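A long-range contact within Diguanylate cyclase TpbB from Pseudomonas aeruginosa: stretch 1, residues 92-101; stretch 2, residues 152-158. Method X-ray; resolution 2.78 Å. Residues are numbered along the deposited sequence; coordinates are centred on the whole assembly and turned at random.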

ATOM      1  N   ALA A  92      -6.350   6.977  -8.209  1.00 39.73           N
ATOM      2  CA  ALA A  92      -5.394   6.497  -7.216  1.00 37.54           C
ATOM      3  C   ALA A  92      -5.865   6.830  -5.806  1.00 37.34           C
ATOM      4  O   ALA A  92      -5.775   6.002  -4.900  1.00 37.00           O
ATOM      5  CB  ALA A  92      -4.019   7.091  -7.474  1.00 38.51           C
ATOM      6  N   LEU A  93      -6.369   8.047  -5.628  1.00 37.91           N
ATOM      7  CA  LEU A  93      -6.896   8.476  -4.337  1.00 38.06           C
ATOM      8  C   LEU A  93      -8.183   7.727  -4.012  1.00 37.86           C
ATOM      9  O   LEU A  93      -8.472   7.438  -2.852  1.00 39.61           O
ATOM     10  CB  LEU A  93      -7.150   9.984  -4.335  1.00 38.73           C
ATOM     11  CG  LEU A  93      -5.923  10.890  -4.468  1.00 39.10           C
ATOM     12  CD1 LEU A  93      -6.344  12.340  -4.658  1.00 39.56           C
ATOM     13  CD2 LEU A  93      -5.014  10.746  -3.258  1.00 40.06           C
ATOM     14  N   ARG A  94      -8.952   7.418  -5.051  1.00 37.67           N
ATOM     15  CA  ARG A  94     -10.209   6.697  -4.903  1.00 38.86           C
ATOM     16  C   ARG A  94      -9.963   5.288  -4.375  1.00 39.61           C
ATOM     17  O   ARG A  94     -10.644   4.828  -3.456  1.00 40.18           O
ATOM     18  CB  ARG A  94     -10.936   6.630  -6.247  1.00 39.14           C
ATOM     19  CG  ARG A  94     -12.324   6.013  -6.186  1.00 40.20           C
ATOM     20  CD  ARG A  94     -13.372   7.035  -5.775  1.00 40.59           C
ATOM     21  N   ILE A  95      -8.987   4.607  -4.965  1.00 38.67           N
ATOM     22  CA  ILE A  95      -8.640   3.250  -4.557  1.00 38.47           C
ATOM     23  C   ILE A  95      -8.094   3.230  -3.134  1.00 39.36           C
ATOM     24  O   ILE A  95      -8.396   2.325  -2.356  1.00 39.45           O
ATOM     25  CB  ILE A  95      -7.609   2.621  -5.511  1.00 37.60           C
ATOM     26  CG1 ILE A  95      -8.192   2.500  -6.921  1.00 37.97           C
ATOM     27  CG2 ILE A  95      -7.166   1.259  -4.998  1.00 37.09           C
ATOM     28  CD1 ILE A  95      -7.249   1.872  -7.922  1.00 38.62           C
ATOM     29  N   ALA A  96      -7.290   4.236  -2.799  1.00 39.18           N
ATOM     30  CA  ALA A  96      -6.738   4.359  -1.456  1.00 39.92           C
ATOM     31  C   ALA A  96      -7.851   4.546  -0.431  1.00 40.74           C
ATOM     32  O   ALA A  96      -7.843   3.920   0.630  1.00 41.11           O
ATOM     33  CB  ALA A  96      -5.755   5.516  -1.391  1.00 40.67           C
ATOM     34  N   ASP A  97      -8.809   5.412  -0.753  1.00 40.51           N
ATOM     35  CA  ASP A  97      -9.963   5.626   0.110  1.00 39.79           C
ATOM     36  C   ASP A  97     -10.664   4.303   0.390  1.00 39.41           C
ATOM     37  O   ASP A  97     -11.055   4.020   1.521  1.00 39.28           O
ATOM     38  CB  ASP A  97     -10.944   6.606  -0.537  1.00 40.06           C
ATOM     39  CG  ASP A  97     -10.379   8.006  -0.655  1.00 40.87           C
ATOM     40  OD1 ASP A  97      -9.283   8.257  -0.110  1.00 41.01           O
ATOM     41  OD2 ASP A  97     -11.033   8.859  -1.293  1.00 40.93           O
ATOM     42  N   ASN A  98     -10.819   3.495  -0.654  1.00 39.15           N
ATOM     43  CA  ASN A  98     -11.476   2.199  -0.535  1.00 37.89           C
ATOM     44  C   ASN A  98     -10.686   1.227   0.335  1.00 36.62           C
ATOM     45  O   ASN A  98     -11.261   0.482   1.128  1.00 36.39           O
ATOM     46  CB  ASN A  98     -11.715   1.593  -1.919  1.00 38.52           C
ATOM     47  CG  ASN A  98     -12.571   2.479  -2.804  1.00 38.89           C
ATOM     48  OD1 ASN A  98     -13.132   3.476  -2.348  1.00 39.67           O
ATOM     49  ND2 ASN A  98     -12.674   2.120  -4.079  1.00 39.29           N
ATOM     50  N   ILE A  99      -9.367   1.239   0.178  1.00 34.92           N
ATOM     51  CA  ILE A  99      -8.497   0.370   0.961  1.00 33.72           C
ATOM     52  C   ILE A  99      -8.584   0.702   2.447  1.00 35.43           C
ATOM     53  O   ILE A  99      -8.650  -0.192   3.290  1.00 36.55           O
ATOM     54  CB  ILE A  99      -7.030   0.478   0.504  1.00 32.27           C
ATOM     55  CG1 ILE A  99      -6.880  -0.029  -0.931  1.00 31.37           C
ATOM     56  CG2 ILE A  99      -6.122  -0.302   1.442  1.00 32.99           C
ATOM     57  CD1 ILE A  99      -5.455  -0.010  -1.439  1.00 30.10           C
ATOM     58  N   ILE A 100      -8.586   1.994   2.761  1.00 34.81           N
ATOM     59  CA  ILE A 100      -8.670   2.446   4.144  1.00 34.25           C
ATOM     60  C   ILE A 100     -10.056   2.194   4.727  1.00 35.15           C
ATOM     61  O   ILE A 100     -10.209   2.014   5.934  1.00 36.39           O
ATOM     62  CB  ILE A 100      -8.333   3.943   4.270  1.00 33.85           C
ATOM     63  CG1 ILE A 100      -6.882   4.199   3.853  1.00 33.31           C
ATOM     64  CG2 ILE A 100      -8.573   4.428   5.691  1.00 33.51           C
ATOM     65  CD1 ILE A 100      -6.474   5.654   3.927  1.00 33.94           C
ATOM     66  N   ALA A 101     -11.063   2.179   3.860  1.00 35.33           N
ATOM     67  CA  ALA A 101     -12.441   1.969   4.287  1.00 36.79           C
ATOM     68  C   ALA A 101     -12.727   0.495   4.561  1.00 39.48           C
ATOM     69  O   ALA A 101     -13.652   0.161   5.300  1.00 41.28           O
ATOM     70  CB  ALA A 101     -13.408   2.514   3.247  1.00 35.48           C
TER
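Stretch 2 152-158: RGSRRLA

How does stretch 2 run over the helix of stretch 1? Residues 92-101 are helical throughout, part of a longer helix, while stretch 2 arrives as a loop and becomes a strand at 155-157. The strand runs nearly antiparallel to the helix, with 160° between their N-to-C directions and 9.4 Å between the axes at closest approach. Walking forward along stretch 2 therefore means walking backward along the helix, from I100 through A96 and D97 to L93. The register follows suit: the CA atoms of G153 and I100 lie 6.7 Å apart, as do those of R155 and A96.

What happens where the chain first meets the helix? R152 stays out of reach, and contact begins at G153, whose phi/psi of 80/23 is a positive-phi conformation that glycine adopts readily. With no side chain at this position, the backbone itself meets I100: G153 O lies 3.4 Å from I100 CG2. S154 then extends, at phi/psi -125/159, and its CA-to-CB bond points away from the helix. Its backbone remains close, with S154 C 3.6 Å from I100 CD1, so the isoleucine packs against the main chain as the loop leads into the strand.

Why does R155 cover so much of the helix? It enters the strand with phi/psi -106/153 and its CA-to-CB bond directed toward the helix. Near its base, R155 N is 3.6 Å and R155 CB 3.9 Å from I100 CD1. Further out, R155 CD rests 3.9 Å from A96 CB, where the small alanine side chain borders the aliphatic part of the arginine. The charged group then meets D97, whose CA-to-CB bond points sideways but whose carboxylate comes nearer: R155 NE donates a hydrogen bond to D97 OD1 at 2.6 Å, within a salt bridge. The aspartate oxygen lies at the edge of the guanidinium, near its plane, where an N-H can reach it, while L93 CD2 lies over one face. Charge pairing and nonpolar packing thus meet on a single side chain.

How does the contact close? The alternation of an extended strand turns R156 away, at phi/psi -148/127, leaving it without a contact to the helix. L157, at -88/126, points back toward it, and L157 CD1 packs 3.4 Å from L93 CD2, a close apolar contact one helical turn before D97. L93 thereby serves both R155 and L157. A158 lies beyond reach of the helix segment, and the two stretches together bury 370 Å² of surface.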

ATOM      1  N   ARG A 152      -2.780   9.021  11.249  1.00 63.15           N
ATOM      2  CA  ARG A 152      -2.732   7.613  10.880  1.00 62.89           C
ATOM      3  C   ARG A 152      -4.108   7.103  10.468  1.00 61.06           C
ATOM      4  O   ARG A 152      -5.131   7.581  10.957  1.00 63.72           O
ATOM      5  CB  ARG A 152      -2.132   6.777  12.012  1.00 64.32           C
ATOM      6  N   GLY A 153      -4.122   6.135   9.560  1.00 57.45           N
ATOM      7  CA  GLY A 153      -5.365   5.688   8.947  1.00 54.02           C
ATOM      8  C   GLY A 153      -5.746   6.658   7.847  1.00 52.97           C
ATOM      9  O   GLY A 153      -6.914   6.767   7.474  1.00 53.49           O
ATOM     10  N   SER A 154      -4.746   7.366   7.332  1.00 50.62           N
ATOM     11  CA  SER A 154      -4.959   8.357   6.289  1.00 48.65           C
ATOM     12  C   SER A 154      -4.072   8.085   5.081  1.00 47.52           C
ATOM     13  O   SER A 154      -3.055   7.399   5.183  1.00 47.02           O
ATOM     14  CB  SER A 154      -4.681   9.762   6.826  1.00 50.24           C
ATOM     15  OG  SER A 154      -3.320   9.907   7.195  1.00 47.98           O
ATOM     16  N   ARG A 155      -4.471   8.628   3.938  1.00 47.38           N
ATOM     17  CA  ARG A 155      -3.677   8.548   2.721  1.00 46.78           C
ATOM     18  C   ARG A 155      -3.054   9.910   2.451  1.00 45.99           C
ATOM     19  O   ARG A 155      -3.600  10.939   2.848  1.00 45.79           O
ATOM     20  CB  ARG A 155      -4.556   8.137   1.545  1.00 45.37           C
ATOM     21  CG  ARG A 155      -5.915   8.811   1.561  1.00 45.30           C
ATOM     22  CD  ARG A 155      -6.423   9.085   0.159  1.00 45.38           C
ATOM     23  NE  ARG A 155      -7.499  10.070   0.178  1.00 44.62           N
ATOM     24  CZ  ARG A 155      -7.319  11.359   0.443  1.00 43.86           C
ATOM     25  NH1 ARG A 155      -6.105  11.819   0.716  1.00 41.37           N
ATOM     26  NH2 ARG A 155      -8.353  12.189   0.438  1.00 44.61           N
ATOM     27  N   ARG A 156      -1.914   9.917   1.769  1.00 46.15           N
ATOM     28  CA  ARG A 156      -1.173  11.152   1.551  1.00 49.24           C
ATOM     29  C   ARG A 156      -0.440  11.147   0.215  1.00 48.16           C
ATOM     30  O   ARG A 156       0.316  10.224  -0.086  1.00 50.16           O
ATOM     31  CB  ARG A 156      -0.184  11.371   2.700  1.00 50.93           C
ATOM     32  CG  ARG A 156       0.954  12.334   2.398  1.00 52.68           C
ATOM     33  CD  ARG A 156       0.536  13.786   2.555  1.00 54.51           C
ATOM     34  NE  ARG A 156       1.694  14.648   2.771  1.00 58.20           N
ATOM     35  CZ  ARG A 156       2.562  14.986   1.821  1.00 61.63           C
ATOM     36  NH1 ARG A 156       2.404  14.532   0.585  1.00 64.23           N
ATOM     37  NH2 ARG A 156       3.589  15.774   2.107  1.00 61.49           N
ATOM     38  N   LEU A 157      -0.673  12.183  -0.585  1.00 48.13           N
ATOM     39  CA  LEU A 157       0.012  12.327  -1.863  1.00 49.05           C
ATOM     40  C   LEU A 157       1.330  13.063  -1.692  1.00 51.13           C
ATOM     41  O   LEU A 157       1.373  14.165  -1.144  1.00 52.25           O
ATOM     42  CB  LEU A 157      -0.868  13.063  -2.873  1.00 48.35           C
ATOM     43  CG  LEU A 157      -1.907  12.219  -3.611  1.00 48.70           C
ATOM     44  CD1 LEU A 157      -2.810  13.107  -4.452  1.00 48.25           C
ATOM     45  CD2 LEU A 157      -1.227  11.168  -4.477  1.00 47.06           C
ATOM     46  N   ALA A 158       2.404  12.448  -2.167  1.00 51.78           N
ATOM     47  CA  ALA A 158       3.722  13.047  -2.072  1.00 53.82           C
ATOM     48  C   ALA A 158       3.740  14.453  -2.660  1.00 57.09           C
ATOM     49  O   ALA A 158       2.952  14.789  -3.545  1.00 56.06           O
ATOM     50  CB  ALA A 158       4.752  12.171  -2.767  1.00 51.70           C
TER